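Local coordinates for protein exodeoxyribonuclease III (Neisseria meningitidis, PDB 2JC4) that probably cuts nucleotides from the 3' ends of double-stranded DNA as a metal-dependent exonuclease of the AP endonuclease/exonuclease III family, at residues Phe78-Leu83 with Ala125-Phe130; Tyr105-Glu110 with Lys118-Trp123; Gly145-Ala150 with Gln174-Leu179. All coordinates share one frame; numbering follows the deposited sequence.

In the fold
All three contacts lie in the middle part of the chain, in a DNase I-like fold, where helices pack on the mixed sheet that contains strands 76-78, 91-96, 99-105 and 141-144. Contacts 1 and 2 share helix 115-135, their centres about 12 Å apart, and contact 2 is nested inside the loop that contact 1 closes. Contact 3, which follows both along the chain, uses helix 170-180; its centre is about 10 Å from that of contact 2 and about 14 Å from that of contact 1. Trp123 joins contacts 1 and 2, while Lys120 reaches Asn148 of contact 3. The end of strand 99-105 and the loop after strand 141-144, which hold the predicted catalytic residues Tyr105, Asp146 and Asn148, are thus backed by helices.

Contact 1 (Phe78-Leu83 with Ala125-Phe130); sequences FGLPAL and AALTEF
Leu80 reaches from the loop after strand 76-78 onto helix 115-135, and its side chain can be followed outward from the backbone. Beyond CB, CG lies anti to the carbonyl carbon (chi1 -60°), and the two methyls then part company. CD1 settles against Ala126 CB at 4.0 Å. CD2 goes further along the helix, lying 3.8 Å from Phe130 CB and 3.9 Å from Leu127 CD1; the leucine and phenylalanine side chains cross at about a right angle. Next in the chain, Pro81 brings its CD to within 3.7 Å of Phe130 CD1.

Residues Leu80 to Leu83 form a type I beta turn, closed by the bond from Leu83 N to Leu80 O. The turn brings Ala82 CB to 3.9 Å from Ala126 CB, which Leu83 CB also meets. One water accepts from Ala82 N at 2.9 Å and donates to Ala126 O, bridging loop and helix.

Behind the helix side, Leu127 and Phe130 rest on Val104 and Ile102 of strand 99-105, and the Phe130 ring stacks with His77. With no direct hydrogen bond between the two segments, the loop is held by methyl and ring packing, and a single water supplies the polar link.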
loop_
_atom_site.group_PDB
_atom_site.type_symbol
_atom_site.label_atom_id
_atom_site.label_comp_id
_atom_site.label_asym_id
_atom_site.label_seq_id
_atom_site.Cartn_x
_atom_site.Cartn_y
_atom_site.Cartn_z
ATOM N N PHE A 78 -5.280 13.386 7.164
ATOM C CA PHE A 78 -4.755 12.356 8.076
ATOM C C PHE A 78 -5.886 11.574 8.648
ATOM O O PHE A 78 -6.885 12.152 9.101
ATOM C CB PHE A 78 -3.931 12.963 9.231
ATOM C CG PHE A 78 -2.700 13.708 8.761
ATOM C CD1 PHE A 78 -1.497 13.035 8.553
ATOM C CD2 PHE A 78 -2.757 15.074 8.503
ATOM C CE1 PHE A 78 -0.360 13.736 8.123
ATOM C CE2 PHE A 78 -1.636 15.764 8.043
ATOM C CZ PHE A 78 -0.442 15.087 7.858
ATOM N N GLY A 79 -5.726 10.254 8.657
ATOM C CA GLY A 79 -6.604 9.379 9.418
ATOM C C GLY A 79 -7.953 9.174 8.767
ATOM O O GLY A 79 -8.146 9.496 7.568
ATOM N N LEU A 80 -8.896 8.684 9.583
ATOM C CA LEU A 80 -10.250 8.332 9.129
ATOM C C LEU A 80 -11.318 9.030 9.975
ATOM O O LEU A 80 -11.367 8.826 11.228
ATOM C CB LEU A 80 -10.475 6.807 9.201
ATOM C CG LEU A 80 -9.536 5.937 8.353
ATOM C CD1 LEU A 80 -9.582 4.486 8.814
ATOM C CD2 LEU A 80 -9.838 6.117 6.844
ATOM N N PRO A 81 -12.176 9.848 9.321
ATOM C CA PRO A 81 -13.265 10.541 10.059
ATOM C C PRO A 81 -14.207 9.647 10.866
ATOM O O PRO A 81 -14.721 10.076 11.915
ATOM C CB PRO A 81 -14.055 11.238 8.942
ATOM C CG PRO A 81 -12.984 11.558 7.904
ATOM C CD PRO A 81 -12.148 10.253 7.899
ATOM N N ALA A 82 -14.466 8.436 10.378
ATOM C CA ALA A 82 -15.322 7.499 11.094
ATOM C C ALA A 82 -14.587 6.768 12.213
ATOM O O ALA A 82 -15.203 6.034 12.964
ATOM C CB ALA A 82 -15.980 6.479 10.122
ATOM N N LEU A 83 -13.275 6.939 12.315
ATOM C CA LEU A 83 -12.499 6.366 13.418
ATOM C C LEU A 83 -11.497 7.423 13.901
ATOM O O LEU A 83 -10.254 7.217 13.856
ATOM C CB LEU A 83 -11.810 5.072 12.954
ATOM C CG LEU A 83 -11.496 3.987 13.985
ATOM C CD1 LEU A 83 -12.760 3.386 14.628
ATOM C CD2 LEU A 83 -10.677 2.906 13.282
ATOM N N ALA A 125 -14.209 -0.866 7.692
ATOM C CA ALA A 125 -15.519 -0.229 7.548
ATOM C C ALA A 125 -15.302 1.272 7.502
ATOM O O ALA A 125 -15.931 1.986 6.699
ATOM C CB ALA A 125 -16.412 -0.579 8.734
ATOM N N ALA A 126 -14.434 1.761 8.387
ATOM C CA ALA A 126 -14.147 3.203 8.434
ATOM C C ALA A 126 -13.414 3.652 7.156
ATOM O O ALA A 126 -13.664 4.734 6.624
ATOM C CB ALA A 126 -13.352 3.573 9.683
ATOM N N LEU A 127 -12.510 2.821 6.660
ATOM C CA LEU A 127 -11.816 3.173 5.432
ATOM C C LEU A 127 -12.794 3.283 4.257
ATOM O O LEU A 127 -12.705 4.203 3.457
ATOM C CB LEU A 127 -10.741 2.119 5.120
ATOM C CG LEU A 127 -9.979 2.328 3.816
ATOM C CD1 LEU A 127 -9.148 3.657 3.881
ATOM C CD2 LEU A 127 -9.089 1.144 3.520
ATOM N N THR A 128 -13.693 2.315 4.147
ATOM C CA THR A 128 -14.675 2.285 3.056
ATOM C C THR A 128 -15.471 3.602 3.006
ATOM O O THR A 128 -15.689 4.185 1.933
ATOM C CB THR A 128 -15.617 1.057 3.222
ATOM O OG1 THR A 128 -14.801 -0.112 3.348
ATOM C CG2 THR A 128 -16.459 0.873 1.991
ATOM N N GLU A 129 -15.868 4.069 4.176
ATOM C CA GLU A 129 -16.649 5.313 4.294
ATOM C C GLU A 129 -15.835 6.523 3.806
ATOM O O GLU A 129 -16.315 7.383 3.063
ATOM C CB GLU A 129 -17.095 5.486 5.758
ATOM C CG GLU A 129 -18.494 5.997 5.884
ATOM C CD GLU A 129 -18.827 6.370 7.318
ATOM O OE1 GLU A 129 -18.718 7.572 7.656
ATOM O OE2 GLU A 129 -19.151 5.453 8.097
ATOM N N PHE A 130 -14.589 6.595 4.213
ATOM C CA PHE A 130 -13.750 7.716 3.819
ATOM C C PHE A 130 -13.515 7.700 2.317
ATOM O O PHE A 130 -13.653 8.736 1.644
ATOM C CB PHE A 130 -12.408 7.608 4.535
ATOM C CG PHE A 130 -11.388 8.611 4.083
ATOM C CD1 PHE A 130 -11.605 9.981 4.267
ATOM C CD2 PHE A 130 -10.180 8.186 3.542
ATOM C CE1 PHE A 130 -10.653 10.923 3.886
ATOM C CE2 PHE A 130 -9.206 9.135 3.137
ATOM C CZ PHE A 130 -9.436 10.497 3.343
HETATM O O HOH W 1 -13.783 7.329 7.732
#

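Contact 2 (Tyr105-Glu110 with Lys118-Trp123); sequences YCVNGE and KYKEQW. With ACT (acetate ion), chain F.
Val107 points at helix 115-135, and its methyls meet the rings of Tyr119 and Trp123. CG2 lies over one face of Tyr119, 3.8 Å from the ring centroid, and over one face of the five-membered ring of Trp123; two CH-pi contacts therefore converge on a single methyl. CG1, anti to the backbone N (chi1 -174°), sits 3.5 Å from Tyr119 CD2. Beside this pair, Cys106 SG approaches Trp123 CZ3 at 3.4 Å, an oblique sulfur-aromatic contact.

The extended Lys120 chain passes Val107 O with its methylenes, and NZ donates to Asn108 O at 2.8 Å from above the carbonyl plane (41° out of it). The same ammonium hydrogen-bonds Asn148 O and forms a salt bridge with Glu172, which would be expected to offset its charge, as the lysine is buried. Gly109 accommodates the lysine chain closely, its CA 4.0 Å from Lys120 CD; at its backbone angles a CB would be jammed against the carbonyl O of Asn108 and would also run into Lys120 CD, which fits a glycine here.

The loop itself leads from strand 99-105, which ends at Tyr105, a predicted active-site residue of this DNase I-like fold, into the helix. Asn108 shapes the bend as an Asx turn, its OD1 accepting Glu110 N at 2.9 Å in the carbonyl plane, on a lone pair. Its ND2 donates to an acetate ion, probably from the crystallisation liquor, that His167 also binds.

Further out, Tyr119 OH is hydrogen-bonded to Asp86, while Cys106 O accepts from Asn148 ND2, tying the loop to the predicted transition-state stabiliser.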
loop_
_atom_site.group_PDB
_atom_site.type_symbol
_atom_site.label_atom_id
_atom_site.label_comp_id
_atom_site.label_asym_id
_atom_site.label_seq_id
_atom_site.Cartn_x
_atom_site.Cartn_y
_atom_site.Cartn_z
ATOM N N TYR A 105 -1.778 1.732 5.301
ATOM C CA TYR A 105 -1.138 0.577 5.887
ATOM C C TYR A 105 -2.252 -0.108 6.698
ATOM O O TYR A 105 -2.543 0.302 7.836
ATOM C CB TYR A 105 0.071 0.973 6.785
ATOM C CG TYR A 105 0.525 -0.237 7.551
ATOM C CD1 TYR A 105 0.752 -1.440 6.874
ATOM C CD2 TYR A 105 0.648 -0.221 8.960
ATOM C CE1 TYR A 105 1.132 -2.610 7.574
ATOM C CE2 TYR A 105 1.047 -1.393 9.661
ATOM C CZ TYR A 105 1.255 -2.572 8.950
ATOM O OH TYR A 105 1.587 -3.755 9.592
ATOM N N CYS A 106 -2.930 -1.094 6.089
ATOM C CA CYS A 106 -4.158 -1.638 6.662
ATOM C C CYS A 106 -3.826 -2.576 7.803
ATOM O O CYS A 106 -2.734 -3.190 7.840
ATOM C CB CYS A 106 -4.982 -2.411 5.629
ATOM S SG CYS A 106 -5.540 -1.365 4.249
ATOM N N VAL A 107 -4.787 -2.722 8.700
ATOM C CA VAL A 107 -4.626 -3.611 9.856
ATOM C C VAL A 107 -4.284 -5.048 9.434
ATOM O O VAL A 107 -5.012 -5.673 8.659
ATOM C CB VAL A 107 -5.885 -3.605 10.764
ATOM C CG1 VAL A 107 -5.640 -4.420 12.030
ATOM C CG2 VAL A 107 -6.271 -2.163 11.113
ATOM N N ASN A 108 -3.196 -5.578 9.987
ATOM C CA ASN A 108 -2.826 -6.956 9.751
ATOM C C ASN A 108 -3.933 -7.915 10.197
ATOM O O ASN A 108 -4.425 -8.717 9.389
ATOM C CB ASN A 108 -1.476 -7.281 10.418
ATOM C CG ASN A 108 -1.032 -8.737 10.165
ATOM O OD1 ASN A 108 -1.683 -9.685 10.620
ATOM N ND2 ASN A 108 0.042 -8.903 9.404
ATOM N N GLY A 109 -4.321 -7.836 11.477
ATOM C CA GLY A 109 -5.428 -8.642 11.988
ATOM C C GLY A 109 -4.958 -9.792 12.854
ATOM O O GLY A 109 -5.714 -10.253 13.691
ATOM N N GLU A 110 -3.728 -10.250 12.614
ATOM C CA GLU A 110 -3.022 -11.267 13.419
ATOM C C GLU A 110 -3.513 -12.685 13.198
ATOM O O GLU A 110 -2.753 -13.543 12.754
ATOM C CB GLU A 110 -3.070 -10.938 14.921
ATOM C CG GLU A 110 -2.121 -11.791 15.777
ATOM C CD GLU A 110 -1.986 -11.209 17.176
ATOM O OE1 GLU A 110 -3.010 -11.150 17.905
ATOM O OE2 GLU A 110 -0.882 -10.769 17.517
ATOM N N LYS A 118 -11.110 -8.006 15.066
ATOM C CA LYS A 118 -12.283 -7.136 15.213
ATOM C C LYS A 118 -11.883 -5.692 14.880
ATOM O O LYS A 118 -12.657 -4.970 14.238
ATOM C CB LYS A 118 -12.917 -7.200 16.631
ATOM C CG LYS A 118 -13.470 -8.591 16.998
ATOM C CD LYS A 118 -14.958 -8.544 17.320
ATOM C CE LYS A 118 -15.599 -9.933 17.261
ATOM N NZ LYS A 118 -15.339 -10.707 18.521
ATOM N N TYR A 119 -10.699 -5.286 15.348
ATOM C CA TYR A 119 -10.116 -3.987 14.970
ATOM C C TYR A 119 -10.046 -3.909 13.455
ATOM O O TYR A 119 -10.526 -2.947 12.876
ATOM C CB TYR A 119 -8.760 -3.760 15.633
ATOM C CG TYR A 119 -7.939 -2.555 15.176
ATOM C CD1 TYR A 119 -8.520 -1.278 15.009
ATOM C CD2 TYR A 119 -6.563 -2.691 14.952
ATOM C CE1 TYR A 119 -7.724 -0.170 14.584
ATOM C CE2 TYR A 119 -5.781 -1.619 14.548
ATOM C CZ TYR A 119 -6.378 -0.361 14.351
ATOM O OH TYR A 119 -5.579 0.683 13.968
ATOM N N LYS A 120 -9.489 -4.933 12.806
ATOM C CA LYS A 120 -9.393 -4.943 11.346
ATOM C C LYS A 120 -10.752 -4.682 10.689
ATOM O O LYS A 120 -10.845 -3.889 9.747
ATOM C CB LYS A 120 -8.809 -6.268 10.813
ATOM C CG LYS A 120 -8.412 -6.224 9.335
ATOM C CD LYS A 120 -7.723 -7.544 8.895
ATOM C CE LYS A 120 -7.098 -7.428 7.479
ATOM N NZ LYS A 120 -6.172 -8.562 7.156
ATOM N N GLU A 121 -11.797 -5.377 11.164
ATOM C CA GLU A 121 -13.148 -5.221 10.603
ATOM C C GLU A 121 -13.627 -3.785 10.735
ATOM O O GLU A 121 -14.126 -3.212 9.782
ATOM C CB GLU A 121 -14.131 -6.180 11.294
ATOM C CG GLU A 121 -15.586 -6.107 10.797
ATOM C CD GLU A 121 -16.505 -7.043 11.577
ATOM O OE1 GLU A 121 -16.123 -7.561 12.641
ATOM O OE2 GLU A 121 -17.620 -7.269 11.097
ATOM N N GLN A 122 -13.484 -3.201 11.926
ATOM C CA GLN A 122 -14.046 -1.859 12.160
ATOM C C GLN A 122 -13.250 -0.826 11.354
ATOM O O GLN A 122 -13.806 0.175 10.875
ATOM C CB GLN A 122 -13.962 -1.513 13.649
ATOM C CG GLN A 122 -14.645 -2.544 14.607
ATOM C CD GLN A 122 -14.265 -2.346 16.102
ATOM O OE1 GLN A 122 -13.097 -2.098 16.455
ATOM N NE2 GLN A 122 -15.263 -2.469 16.980
ATOM N N TRP A 123 -11.945 -1.053 11.264
ATOM C CA TRP A 123 -11.018 -0.157 10.579
ATOM C C TRP A 123 -11.340 -0.171 9.063
ATOM O O TRP A 123 -11.442 0.876 8.416
ATOM C CB TRP A 123 -9.562 -0.570 10.891
ATOM C CG TRP A 123 -8.548 0.384 10.354
ATOM C CD1 TRP A 123 -7.978 1.454 11.011
ATOM C CD2 TRP A 123 -8.011 0.384 9.045
ATOM N NE1 TRP A 123 -7.094 2.104 10.174
ATOM C CE2 TRP A 123 -7.122 1.478 8.953
ATOM C CE3 TRP A 123 -8.218 -0.411 7.919
ATOM C CZ2 TRP A 123 -6.435 1.780 7.786
ATOM C CZ3 TRP A 123 -7.515 -0.107 6.759
ATOM C CH2 TRP A 123 -6.633 0.966 6.713
HETATM C C ACT F . 2.306 -10.479 7.241
HETATM O O ACT F . 1.546 -11.183 7.940
HETATM O OXT ACT F . 3.316 -9.977 7.800
HETATM C CH3 ACT F . 1.950 -10.283 5.812
#

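Contact 3 (Gly145-Ala150 with Gln174-Leu179); sequences GDFNIA and QWFQNL
The loop that leaves strand 141-144 carries two predicted catalytic residues, Asp146 and Asn148, while the alternate residues Phe147 and Ile149 point toward helix 170-180. Phe147 and Phe176 form a T-shaped (edge-to-face) pair: the edge of Phe176 is directed at the face of Phe147, with centroids 6.0 Å apart and planes at 89°. Leu179, one helical turn on, puts CD1 at the edge of the Phe147 ring, 3.7 Å from CE2. Ile149 sits beside the pair and meets Phe176 with its branch methyl, CG2 lying 3.9 Å from Phe176 CB. That methyl is anti to the backbone N, while CG1 is anti to the carbonyl carbon (chi1 -63°) and leads to CD1, which makes a looser contact with Trp175 CB at 4.4 Å.

As in other DNase I-like enzymes, this loop probably lines the metal-dependent active site, and here its polar side is shaped by an Asx turn. Asp146 OD1 accepts Asn148 N at 3.0 Å on its anti side, 32° out of the carboxylate plane, and OD2 takes a bond from Asn7 ND2. Thus the carboxylate is gripped from two residues.

Strand 217-221 adds to the packing: Leu220 touches Phe147, Phe176 and Leu179. The ring of His218 meets those of both phenylalanines, and its NE2 is hydrogen-bonded to Ile149 O.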
loop_
_atom_site.group_PDB
_atom_site.type_symbol
_atom_site.label_atom_id
_atom_site.label_comp_id
_atom_site.label_asym_id
_atom_site.label_seq_id
_atom_site.Cartn_x
_atom_site.Cartn_y
_atom_site.Cartn_z
ATOM N N GLY A 145 -1.575 0.627 -1.206
ATOM C CA GLY A 145 -0.851 0.349 0.028
ATOM C C GLY A 145 -0.835 -1.136 0.328
ATOM O O GLY A 145 -1.020 -1.972 -0.564
ATOM N N ASP A 146 -0.540 -1.445 1.589
ATOM C CA ASP A 146 -0.505 -2.807 2.065
ATOM C C ASP A 146 -1.871 -3.031 2.649
ATOM O O ASP A 146 -2.224 -2.427 3.666
ATOM C CB ASP A 146 0.569 -2.908 3.129
ATOM C CG ASP A 146 0.670 -4.293 3.746
ATOM O OD1 ASP A 146 -0.129 -5.203 3.394
ATOM O OD2 ASP A 146 1.594 -4.445 4.571
ATOM N N PHE A 147 -2.671 -3.867 1.979
ATOM C CA PHE A 147 -4.034 -4.110 2.398
ATOM C C PHE A 147 -4.073 -5.299 3.349
ATOM O O PHE A 147 -5.062 -5.467 4.026
ATOM C CB PHE A 147 -4.976 -4.363 1.199
ATOM C CG PHE A 147 -5.250 -3.139 0.392
ATOM C CD1 PHE A 147 -4.287 -2.686 -0.523
ATOM C CD2 PHE A 147 -6.463 -2.429 0.535
ATOM C CE1 PHE A 147 -4.490 -1.527 -1.268
ATOM C CE2 PHE A 147 -6.682 -1.268 -0.230
ATOM C CZ PHE A 147 -5.686 -0.833 -1.146
ATOM N N ASN A 148 -2.987 -6.078 3.429
ATOM C CA ASN A 148 -2.978 -7.264 4.297
ATOM C C ASN A 148 -4.149 -8.190 4.002
ATOM O O ASN A 148 -4.631 -8.890 4.870
ATOM C CB ASN A 148 -2.970 -6.853 5.782
ATOM C CG ASN A 148 -1.569 -6.712 6.327
ATOM O OD1 ASN A 148 -0.743 -7.652 6.210
ATOM N ND2 ASN A 148 -1.270 -5.557 6.912
ATOM N N ILE A 149 -4.574 -8.181 2.736
ATOM C CA ILE A 149 -5.619 -9.068 2.241
ATOM C C ILE A 149 -5.199 -9.508 0.835
ATOM O O ILE A 149 -4.827 -8.674 -0.046
ATOM C CB ILE A 149 -7.030 -8.407 2.196
ATOM C CG1 ILE A 149 -7.522 -8.004 3.601
ATOM C CG2 ILE A 149 -8.070 -9.378 1.466
ATOM C CD1 ILE A 149 -8.781 -7.131 3.536
ATOM N N ALA A 150 -5.283 -10.825 0.645
ATOM C CA ALA A 150 -5.000 -11.503 -0.608
ATOM C C ALA A 150 -6.350 -11.797 -1.275
ATOM O O ALA A 150 -7.117 -12.634 -0.801
ATOM C CB ALA A 150 -4.238 -12.790 -0.318
ATOM N N GLN A 174 -14.227 -10.307 1.423
ATOM C CA GLN A 174 -15.402 -9.433 1.336
ATOM C C GLN A 174 -15.098 -7.969 1.648
ATOM O O GLN A 174 -15.627 -7.084 0.966
ATOM C CB GLN A 174 -16.561 -9.924 2.199
ATOM C CG GLN A 174 -17.907 -9.171 1.867
ATOM C CD GLN A 174 -18.268 -9.230 0.373
ATOM O OE1 GLN A 174 -18.473 -10.312 -0.209
ATOM N NE2 GLN A 174 -18.358 -8.069 -0.249
ATOM N N TRP A 175 -14.242 -7.708 2.637
ATOM C CA TRP A 175 -13.830 -6.328 2.933
ATOM C C TRP A 175 -13.084 -5.708 1.761
ATOM O O TRP A 175 -13.319 -4.546 1.439
ATOM C CB TRP A 175 -12.985 -6.228 4.210
ATOM C CG TRP A 175 -13.675 -6.836 5.399
ATOM C CD1 TRP A 175 -15.028 -7.022 5.574
ATOM C CD2 TRP A 175 -13.038 -7.352 6.583
ATOM N NE1 TRP A 175 -15.261 -7.647 6.784
ATOM C CE2 TRP A 175 -14.055 -7.860 7.417
ATOM C CE3 TRP A 175 -11.704 -7.470 6.992
ATOM C CZ2 TRP A 175 -13.779 -8.457 8.646
ATOM C CZ3 TRP A 175 -11.424 -8.079 8.217
ATOM C CH2 TRP A 175 -12.462 -8.553 9.027
ATOM N N PHE A 176 -12.244 -6.488 1.094
ATOM C CA PHE A 176 -11.553 -6.015 -0.088
ATOM C C PHE A 176 -12.572 -5.745 -1.209
ATOM O O PHE A 176 -12.500 -4.715 -1.898
ATOM C CB PHE A 176 -10.466 -7.016 -0.527
ATOM C CG PHE A 176 -9.685 -6.568 -1.750
ATOM C CD1 PHE A 176 -8.679 -5.599 -1.633
ATOM C CD2 PHE A 176 -9.975 -7.085 -3.009
ATOM C CE1 PHE A 176 -7.964 -5.178 -2.751
ATOM C CE2 PHE A 176 -9.248 -6.658 -4.135
ATOM C CZ PHE A 176 -8.239 -5.724 -3.989
ATOM N N GLN A 177 -13.536 -6.648 -1.363
ATOM C CA GLN A 177 -14.598 -6.462 -2.362
ATOM C C GLN A 177 -15.399 -5.193 -2.076
ATOM O O GLN A 177 -15.784 -4.477 -3.020
ATOM C CB GLN A 177 -15.491 -7.720 -2.486
ATOM C CG GLN A 177 -16.506 -7.700 -3.676
ATOM C CD GLN A 177 -15.827 -7.578 -5.025
ATOM O OE1 GLN A 177 -14.941 -8.371 -5.344
ATOM N NE2 GLN A 177 -16.211 -6.579 -5.811
ATOM N N ASN A 178 -15.612 -4.876 -0.799
ATOM C CA ASN A 178 -16.356 -3.653 -0.467
ATOM C C ASN A 178 -15.695 -2.372 -0.979
ATOM O O ASN A 178 -16.363 -1.374 -1.270
ATOM C CB ASN A 178 -16.612 -3.550 1.029
ATOM C CG ASN A 178 -17.480 -4.673 1.554
ATOM O OD1 ASN A 178 -18.175 -5.322 0.792
ATOM N ND2 ASN A 178 -17.462 -4.889 2.882
ATOM N N LEU A 179 -14.372 -2.377 -1.065
ATOM C CA LEU A 179 -13.628 -1.258 -1.653
ATOM C C LEU A 179 -13.796 -1.216 -3.183
ATOM O O LEU A 179 -14.097 -0.188 -3.740
ATOM C CB LEU A 179 -12.143 -1.356 -1.260
ATOM C CG LEU A 179 -11.810 -1.164 0.223
ATOM C CD1 LEU A 179 -10.329 -1.503 0.489
ATOM C CD2 LEU A 179 -12.163 0.276 0.729
#